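PDB 4PF1: peptidase S15/CocE/NonD from Thaumarchaeota archaeon SCGC AB-539-E09, which probably acts as a serine aminopeptidase of the alpha/beta-hydrolase fold, cleaving residues from the N-terminal end of peptides. Local coordinates for residues A[59-64]-A[362-367]; A[155-160]-A[165-170]; A[81-86]-A[93-98]. All coordinates share one frame; numbering follows the deposited sequence.

Interaction 1: A[59-64]-A[362-367]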
loop_
_atom_site.group_PDB
_atom_site.type_symbol
_atom_site.label_atom_id
_atom_site.label_comp_id
_atom_site.label_asym_id
_atom_site.label_seq_id
_atom_site.Cartn_x
_atom_site.Cartn_y
_atom_site.Cartn_z
ATOM N N ASN A 59 -24.141 36.074 -19.667
ATOM C CA ASN A 59 -24.661 36.709 -18.446
ATOM C C ASN A 59 -24.337 35.872 -17.174
ATOM O O ASN A 59 -25.204 35.680 -16.316
ATOM C CB ASN A 59 -26.179 36.964 -18.577
ATOM C CG ASN A 59 -26.691 38.113 -17.745
ATOM O OD1 ASN A 59 -26.143 39.223 -17.759
ATOM N ND2 ASN A 59 -27.794 37.888 -17.051
ATOM N N THR A 60 -23.087 35.374 -17.074
ATOM C CA THR A 60 -22.632 34.556 -15.937
ATOM C C THR A 60 -21.637 35.368 -15.059
ATOM O O THR A 60 -20.890 36.189 -15.592
ATOM C CB THR A 60 -22.040 33.203 -16.448
ATOM O OG1 THR A 60 -21.897 32.284 -15.367
ATOM C CG2 THR A 60 -20.711 33.359 -17.172
ATOM N N PRO A 61 -21.602 35.172 -13.719
ATOM C CA PRO A 61 -20.658 35.958 -12.900
ATOM C C PRO A 61 -19.195 35.520 -13.048
ATOM O O PRO A 61 -18.903 34.499 -13.682
ATOM C CB PRO A 61 -21.157 35.734 -11.475
ATOM C CG PRO A 61 -21.832 34.424 -11.512
ATOM C CD PRO A 61 -22.442 34.290 -12.879
ATOM N N ILE A 62 -18.278 36.304 -12.445
ATOM C CA ILE A 62 -16.838 36.035 -12.447
ATOM C C ILE A 62 -16.380 35.650 -11.034
ATOM O O ILE A 62 -16.791 36.278 -10.056
ATOM C CB ILE A 62 -16.046 37.268 -12.989
ATOM C CG1 ILE A 62 -16.335 37.512 -14.493
ATOM C CG2 ILE A 62 -14.523 37.150 -12.720
ATOM C CD1 ILE A 62 -16.028 38.948 -14.976
ATOM N N VAL A 63 -15.517 34.633 -10.933
ATOM C CA VAL A 63 -14.923 34.230 -9.662
ATOM C C VAL A 63 -13.386 34.430 -9.794
ATOM O O VAL A 63 -12.740 33.773 -10.612
ATOM C CB VAL A 63 -15.372 32.810 -9.191
ATOM C CG1 VAL A 63 -15.001 31.719 -10.192
ATOM C CG2 VAL A 63 -14.846 32.491 -7.798
ATOM N N LEU A 64 -12.853 35.443 -9.085
ATOM C CA LEU A 64 -11.459 35.879 -9.182
ATOM C C LEU A 64 -10.579 35.359 -8.041
ATOM O O LEU A 64 -10.960 35.422 -6.874
ATOM C CB LEU A 64 -11.406 37.435 -9.223
ATOM C CG LEU A 64 -10.019 38.123 -9.147
ATOM C CD1 LEU A 64 -9.179 37.840 -10.389
ATOM C CD2 LEU A 64 -10.163 39.615 -8.948
ATOM N N HIS A 362 -26.593 33.577 -4.647
ATOM C CA HIS A 362 -27.518 34.609 -4.183
ATOM C C HIS A 362 -27.019 36.024 -4.529
ATOM O O HIS A 362 -27.793 36.821 -5.048
ATOM C CB HIS A 362 -27.795 34.496 -2.673
ATOM C CG HIS A 362 -28.514 35.690 -2.117
ATOM N ND1 HIS A 362 -29.805 35.998 -2.504
ATOM C CD2 HIS A 362 -28.064 36.662 -1.289
ATOM C CE1 HIS A 362 -30.109 37.129 -1.884
ATOM N NE2 HIS A 362 -29.097 37.560 -1.133
ATOM N N TYR A 363 -25.747 36.334 -4.229
ATOM C CA TYR A 363 -25.194 37.672 -4.457
ATOM C C TYR A 363 -24.759 37.917 -5.908
ATOM O O TYR A 363 -24.621 39.075 -6.306
ATOM C CB TYR A 363 -24.007 37.942 -3.512
ATOM C CG TYR A 363 -24.390 38.039 -2.050
ATOM C CD1 TYR A 363 -25.129 39.118 -1.570
ATOM C CD2 TYR A 363 -23.975 37.076 -1.134
ATOM C CE1 TYR A 363 -25.487 39.212 -0.226
ATOM C CE2 TYR A 363 -24.320 37.161 0.214
ATOM C CZ TYR A 363 -25.069 38.236 0.667
ATOM O OH TYR A 363 -25.404 38.334 1.997
ATOM N N LEU A 364 -24.533 36.852 -6.695
ATOM C CA LEU A 364 -24.043 37.012 -8.070
ATOM C C LEU A 364 -25.092 36.694 -9.150
ATOM O O LEU A 364 -24.902 37.092 -10.302
ATOM C CB LEU A 364 -22.798 36.144 -8.300
ATOM C CG LEU A 364 -21.583 36.419 -7.411
ATOM C CD1 LEU A 364 -20.653 35.231 -7.403
ATOM C CD2 LEU A 364 -20.840 37.669 -7.849
ATOM N N LYS A 365 -26.170 35.965 -8.802
ATOM C CA LYS A 365 -27.194 35.587 -9.784
ATOM C C LYS A 365 -28.627 35.863 -9.287
ATOM O O LYS A 365 -29.584 35.495 -9.971
ATOM C CB LYS A 365 -27.046 34.103 -10.174
ATOM C CG LYS A 365 -25.976 33.849 -11.229
ATOM C CD LYS A 365 -26.212 32.541 -11.971
ATOM C CE LYS A 365 -25.395 31.400 -11.414
ATOM N NZ LYS A 365 -25.476 30.192 -12.278
ATOM N N ASP A 366 -28.770 36.532 -8.116
ATOM C CA ASP A 366 -30.059 36.872 -7.475
ATOM C C ASP A 366 -30.889 35.602 -7.138
ATOM O O ASP A 366 -32.124 35.651 -7.090
ATOM C CB ASP A 366 -30.873 37.878 -8.325
ATOM C CG ASP A 366 -30.219 39.244 -8.479
ATOM O OD1 ASP A 366 -29.528 39.684 -7.532
ATOM O OD2 ASP A 366 -30.435 39.890 -9.526
ATOM N N ALA A 367 -30.191 34.485 -6.854
ATOM C CA ALA A 367 -30.786 33.206 -6.470
ATOM C C ALA A 367 -31.367 33.297 -5.039
ATOM O O ALA A 367 -30.949 34.181 -4.284
ATOM C CB ALA A 367 -29.732 32.106 -6.547
#
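In this alpha/beta-hydrolase fold the central sheet meets one of its flanking helices where Pro-61, at the start of strand 60-67, packs on Leu-364 and Lys-365 in the last turn of helix 347-365. The contact is apolar and small. Leu-364 CB sits against two carbons of the proline ring, 3.6 Å from Pro-61 CB and 3.8 Å from Pro-61 CG. The ring and the leucine meet at a slant. With CG of Leu-364 beside the backbone N and anti to the carbonyl carbon (chi1 -60°), both methyls swing over the proline, CD1 and CD2 each standing 4.1 Å from Pro-61 CB. Further round the ring, Pro-61 CD touches Lys-365 CG at 3.9 Å, with the lysine running across the ring at about a right angle. CG makes the closest touch of that side chain; the chain is bent at chi3 (-97°), and Lys-365 CD and CE pass within about 4.4 Å of Pro-61 CD. Just beyond, the backbone breaks helical geometry at Asp-366, with positive phi, and His-362 ND1 reaches over the turn to donate to Ala-367 O at 2.8 Å, with the acceptor in the plane of the imidazole. The turn is tied to the sheet by a salt bridge from Asp-366 to Arg-154 and by Asn-152, whose side-chain amide bonds Leu-364 O. Leu-364 also rests on Ala-156 of strand 154-160 and on Tyr-99, while Pro-61 pairs through its backbone with Ile-100 of strand 100-105.

Interaction 2: A[155-160]-A[165-170]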
loop_
_atom_site.group_PDB
_atom_site.type_symbol
_atom_site.label_atom_id
_atom_site.label_comp_id
_atom_site.label_asym_id
_atom_site.label_seq_id
_atom_site.Cartn_x
_atom_site.Cartn_y
_atom_site.Cartn_z
ATOM N N VAL A 155 -18.750 40.231 -9.723
ATOM C CA VAL A 155 -17.508 39.513 -9.413
ATOM C C VAL A 155 -17.471 39.099 -7.936
ATOM O O VAL A 155 -17.951 39.831 -7.068
ATOM C CB VAL A 155 -16.253 40.383 -9.781
ATOM C CG1 VAL A 155 -14.943 39.675 -9.419
ATOM C CG2 VAL A 155 -16.253 40.775 -11.256
ATOM N N ALA A 156 -16.879 37.924 -7.663
ATOM C CA ALA A 156 -16.612 37.432 -6.316
ATOM C C ALA A 156 -15.160 36.999 -6.228
ATOM O O ALA A 156 -14.614 36.500 -7.212
ATOM C CB ALA A 156 -17.530 36.275 -5.974
ATOM N N ALA A 157 -14.521 37.224 -5.075
ATOM C CA ALA A 157 -13.133 36.826 -4.872
ATOM C C ALA A 157 -13.053 35.687 -3.865
ATOM O O ALA A 157 -13.635 35.779 -2.783
ATOM C CB ALA A 157 -12.303 38.011 -4.403
ATOM N N ILE A 158 -12.400 34.576 -4.252
ATOM C CA ILE A 158 -12.237 33.405 -3.387
ATOM C C ILE A 158 -10.769 32.944 -3.428
ATOM O O ILE A 158 -10.040 33.283 -4.368
ATOM C CB ILE A 158 -13.238 32.245 -3.741
ATOM C CG1 ILE A 158 -12.774 31.419 -4.969
ATOM C CG2 ILE A 158 -14.687 32.759 -3.899
ATOM C CD1 ILE A 158 -13.524 30.073 -5.179
ATOM N N GLY A 159 -10.353 32.197 -2.409
ATOM C CA GLY A 159 -8.987 31.700 -2.311
ATOM C C GLY A 159 -8.548 31.392 -0.897
ATOM O O GLY A 159 -9.123 31.908 0.063
ATOM N N GLY A 160 -7.525 30.552 -0.780
ATOM C CA GLY A 160 -6.967 30.147 0.503
ATOM C C GLY A 160 -5.528 30.572 0.715
ATOM O O GLY A 160 -4.784 30.752 -0.254
ATOM N N TYR A 165 -5.433 35.961 1.637
ATOM C CA TYR A 165 -4.930 37.291 1.993
ATOM C C TYR A 165 -5.288 38.283 0.881
ATOM O O TYR A 165 -5.756 39.380 1.176
ATOM C CB TYR A 165 -3.399 37.245 2.237
ATOM C CG TYR A 165 -2.718 38.598 2.262
ATOM C CD1 TYR A 165 -2.652 39.346 3.432
ATOM C CD2 TYR A 165 -2.097 39.109 1.124
ATOM C CE1 TYR A 165 -2.021 40.589 3.462
ATOM C CE2 TYR A 165 -1.478 40.360 1.139
ATOM C CZ TYR A 165 -1.431 41.090 2.315
ATOM O OH TYR A 165 -0.796 42.306 2.354
ATOM N N THR A 166 -5.096 37.883 -0.400
ATOM C CA THR A 166 -5.422 38.749 -1.543
ATOM C C THR A 166 -6.938 38.946 -1.641
ATOM O O THR A 166 -7.373 40.030 -2.012
ATOM C CB THR A 166 -4.829 38.220 -2.854
ATOM O OG1 THR A 166 -5.372 36.937 -3.143
ATOM C CG2 THR A 166 -3.306 38.166 -2.834
ATOM N N THR A 167 -7.736 37.915 -1.252
ATOM C CA THR A 167 -9.207 37.969 -1.221
ATOM C C THR A 167 -9.658 39.053 -0.217
ATOM O O THR A 167 -10.563 39.833 -0.522
ATOM C CB THR A 167 -9.779 36.570 -0.878
ATOM O OG1 THR A 167 -9.516 35.674 -1.959
ATOM C CG2 THR A 167 -11.276 36.593 -0.586
ATOM N N LEU A 168 -9.007 39.111 0.965
ATOM C CA LEU A 168 -9.302 40.116 1.990
ATOM C C LEU A 168 -8.980 41.526 1.490
ATOM O O LEU A 168 -9.709 42.471 1.804
ATOM C CB LEU A 168 -8.515 39.835 3.282
ATOM C CG LEU A 168 -8.871 38.566 4.056
ATOM C CD1 LEU A 168 -7.839 38.295 5.129
ATOM C CD2 LEU A 168 -10.271 38.656 4.670
ATOM N N MET A 169 -7.897 41.662 0.694
ATOM C CA MET A 169 -7.469 42.952 0.142
ATOM C C MET A 169 -8.465 43.488 -0.910
ATOM O O MET A 169 -8.483 44.691 -1.162
ATOM C CB MET A 169 -6.055 42.852 -0.446
ATOM C CG MET A 169 -4.957 42.825 0.613
ATOM S SD MET A 169 -4.787 44.408 1.479
ATOM C CE MET A 169 -3.458 44.048 2.535
ATOM N N CYS A 170 -9.328 42.606 -1.478
ATOM C CA CYS A 170 -10.366 42.993 -2.451
ATOM C C CYS A 170 -11.455 43.845 -1.775
ATOM O O CYS A 170 -12.127 44.629 -2.450
ATOM C CB CYS A 170 -10.978 41.761 -3.117
ATOM S SG CYS A 170 -9.800 40.750 -4.054
#
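Thr-167 meets the strand with both branches of its side chain, each laid against a different peptide group. The methyl CG2 comes to 3.3 Å from Ala-157 O, while the hydroxyl OG1 stands 3.3 Å from Ile-158 C, against the backbone rather than any side chain. The torsion decides this split: with chi1 at -68°, OG1 is beside the backbone N and CG2 is anti to it, which spreads the two branches along the strand. From its position OG1 also bonds Glu-163 O, one turn earlier in the helix, so the buried hydroxyl has a polar partner. An alanine here would take away both branches, and would probably leave Glu-163 O without that bond and open a gap over the Ala-157 and Ile-158 peptides. One turn on, Cys-170 points its sulfur at the strand, SG 3.7 Å from Ala-157 CB; Ala-157 thus faces the helix between the threonine and the cysteine.

Strand 154-160 and helix 162-169 are the first two members of a beta-alpha-beta unit completed by strand 178-184. The axes of segments 155-160 and 165-169 approach to 7.3 Å, with their directions 155° apart. The sharp turn between strand and helix has the layout of a nucleophile elbow, consistent with Ser-161 being the nucleophile of a probable triad with His-328 and Asp-295. Gly-159, just before it, has backbone angles at which a CB would jam against the preceding carbonyl, and that CB would also lie close to Thr-167 OG1. On the helix's other sides, Leu-168 and Met-169 pack against helix 274-279. Cys-170 also touches Thr-137 of helix 133-147.

Interaction 3: A[81-86]-A[93-98]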
loop_
_atom_site.group_PDB
_atom_site.type_symbol
_atom_site.label_atom_id
_atom_site.label_comp_id
_atom_site.label_asym_id
_atom_site.label_seq_id
_atom_site.Cartn_x
_atom_site.Cartn_y
_atom_site.Cartn_z
ATOM N N SER A 81 -8.967 19.123 -21.836
ATOM C CA SER A 81 -9.878 19.812 -22.744
ATOM C C SER A 81 -11.180 20.160 -22.010
ATOM O O SER A 81 -12.044 20.845 -22.564
ATOM C CB SER A 81 -10.172 18.935 -23.958
ATOM O OG SER A 81 -10.684 17.669 -23.575
ATOM N N SER A 82 -11.303 19.695 -20.751
ATOM C CA SER A 82 -12.476 19.905 -19.904
ATOM C C SER A 82 -12.190 20.956 -18.828
ATOM O O SER A 82 -11.153 20.886 -18.161
ATOM C CB SER A 82 -12.902 18.586 -19.262
ATOM O OG SER A 82 -14.025 18.742 -18.411
ATOM N N LEU A 83 -13.119 21.921 -18.653
ATOM C CA LEU A 83 -13.000 23.001 -17.663
ATOM C C LEU A 83 -12.962 22.448 -16.231
ATOM O O LEU A 83 -12.205 22.950 -15.398
ATOM C CB LEU A 83 -14.157 24.017 -17.819
ATOM C CG LEU A 83 -14.183 25.202 -16.824
ATOM C CD1 LEU A 83 -12.956 26.105 -16.983
ATOM C CD2 LEU A 83 -15.463 25.998 -16.958
ATOM N N SER A 84 -13.744 21.388 -15.969
ATOM C CA SER A 84 -13.827 20.725 -14.667
ATOM C C SER A 84 -12.474 20.145 -14.205
ATOM O O SER A 84 -12.256 20.000 -13.001
ATOM C CB SER A 84 -14.859 19.602 -14.725
ATOM O OG SER A 84 -14.531 18.660 -15.734
ATOM N N MET A 85 -11.583 19.806 -15.160
ATOM C CA MET A 85 -10.296 19.156 -14.887
ATOM C C MET A 85 -9.100 20.123 -14.787
ATOM O O MET A 85 -8.067 19.734 -14.239
ATOM C CB MET A 85 -9.998 18.105 -15.970
ATOM C CG MET A 85 -10.995 16.962 -16.014
ATOM S SD MET A 85 -10.845 15.828 -14.613
ATOM C CE MET A 85 -9.288 15.004 -15.006
ATOM N N VAL A 86 -9.212 21.348 -15.340
ATOM C CA VAL A 86 -8.092 22.307 -15.345
ATOM C C VAL A 86 -8.072 23.201 -14.090
ATOM O O VAL A 86 -7.006 23.674 -13.697
ATOM C CB VAL A 86 -8.040 23.177 -16.637
ATOM C CG1 VAL A 86 -7.656 22.339 -17.852
ATOM C CG2 VAL A 86 -9.354 23.924 -16.878
ATOM N N THR A 93 -17.544 23.788 -7.683
ATOM C CA THR A 93 -18.939 24.241 -7.722
ATOM C C THR A 93 -19.126 25.435 -8.683
ATOM O O THR A 93 -20.160 25.505 -9.347
ATOM C CB THR A 93 -19.464 24.550 -6.316
ATOM O OG1 THR A 93 -18.781 25.683 -5.783
ATOM C CG2 THR A 93 -19.336 23.373 -5.375
ATOM N N THR A 94 -18.124 26.347 -8.782
ATOM C CA THR A 94 -18.208 27.517 -9.680
ATOM C C THR A 94 -18.082 27.088 -11.145
ATOM O O THR A 94 -18.709 27.696 -12.012
ATOM C CB THR A 94 -17.161 28.585 -9.331
ATOM O OG1 THR A 94 -15.853 28.027 -9.430
ATOM C CG2 THR A 94 -17.383 29.203 -7.958
ATOM N N SER A 95 -17.261 26.047 -11.419
ATOM C CA SER A 95 -17.087 25.493 -12.762
ATOM C C SER A 95 -18.358 24.770 -13.209
ATOM O O SER A 95 -18.771 24.928 -14.360
ATOM C CB SER A 95 -15.893 24.543 -12.807
ATOM O OG SER A 95 -15.766 23.940 -14.085
ATOM N N ALA A 96 -18.988 23.994 -12.291
ATOM C CA ALA A 96 -20.234 23.266 -12.567
ATOM C C ALA A 96 -21.398 24.240 -12.812
ATOM O O ALA A 96 -22.268 23.956 -13.638
ATOM C CB ALA A 96 -20.565 22.331 -11.412
ATOM N N ALA A 97 -21.378 25.411 -12.126
ATOM C CA ALA A 97 -22.381 26.474 -12.275
ATOM C C ALA A 97 -22.106 27.325 -13.532
ATOM O O ALA A 97 -22.898 28.208 -13.868
ATOM C CB ALA A 97 -22.388 27.359 -11.035
ATOM N N ARG A 98 -20.974 27.042 -14.222
ATOM C CA ARG A 98 -20.522 27.694 -15.458
ATOM C C ARG A 98 -20.194 29.191 -15.247
ATOM O O ARG A 98 -20.496 30.032 -16.099
ATOM C CB ARG A 98 -21.519 27.478 -16.617
ATOM C CG ARG A 98 -21.745 25.997 -16.931
ATOM C CD ARG A 98 -22.798 25.782 -17.996
ATOM N NE ARG A 98 -22.294 26.097 -19.332
ATOM C CZ ARG A 98 -22.902 26.916 -20.186
ATOM N NH1 ARG A 98 -22.375 27.148 -21.380
ATOM N NH2 ARG A 98 -24.046 27.503 -19.854
#
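Leu-83 and Ser-95 bring together a weakly bonded helical turn at about 83-86 and the short helix 92-96, in the connection that leads from strand 60-67 to strand 100-105 of the alpha/beta-hydrolase sheet. The second helix is held from behind first: Thr-93 OG1 is hydrogen-bonded to Gln-357 OE1 of helix 347-365. Two residues on comes Ser-95, which carries the contact. Its OG is anti to the backbone N (chi1 176°) and thereby held out toward the leucine, 3.4 Å from Leu-83 CG and 3.5 Å from Leu-83 CD2. The hydroxyl therefore abuts the branch point of the leucine from the side of that one methyl. Ser-84 N is farther, 3.8 Å from Ser-95 OG, and Ser-84 CB farther still, 4.5 Å from the same oxygen, so the serine hydroxyl meets this neighbour mainly along its backbone. Leu-83, with CG likewise anti to its own backbone N, slots in among Tyr-32, Leu-52 and Pro-54 of strands 32-40 and 46-54, so the buried leucine joins the helical turn to the edge of the sheet. Past Ser-95 the helix runs out: Ala-97 N still bonds Thr-93 O at 3.0 Å, and Arg-98 then ends it in a Schellman motif. The phi of Arg-98 is positive, and Arg-98 N bonds back to Ser-95 O at 3.1 Å, so the residue that touches the leucine also takes part in the helix end. Outward, the turn at 83-86 is near the subunit interface, where Ser-84 packs on Pro-516 and Met-85 on Glu-514 of a second subunit. Beside that interface the hydroxyls Ser-82 OG and Ser-84 OG are hydrogen-bonded to each other at 2.7 Å.

Overall arrangement
Following the chain from the N terminus, residues 59-64 come first, but their partner arrives last: interaction 1 closes a loop of nearly 300 residues when helix 347-365 returns to the sheet. Within that span lie the two short loops. Interaction 3 closes first, between two small helical pieces after strand 60-67, and interaction 2 follows in series, where strand 154-160 turns back into helix 162-169. Interactions 1 and 2 share the sheet directly: Ile-62 and Leu-64 pair through their backbones with Ala-156, and the centres of the two interactions lie about 15 Å apart. Interactions 2 and 3 do not touch. Together they tie the central strands to the helices on the sheet and to its 32-40 edge.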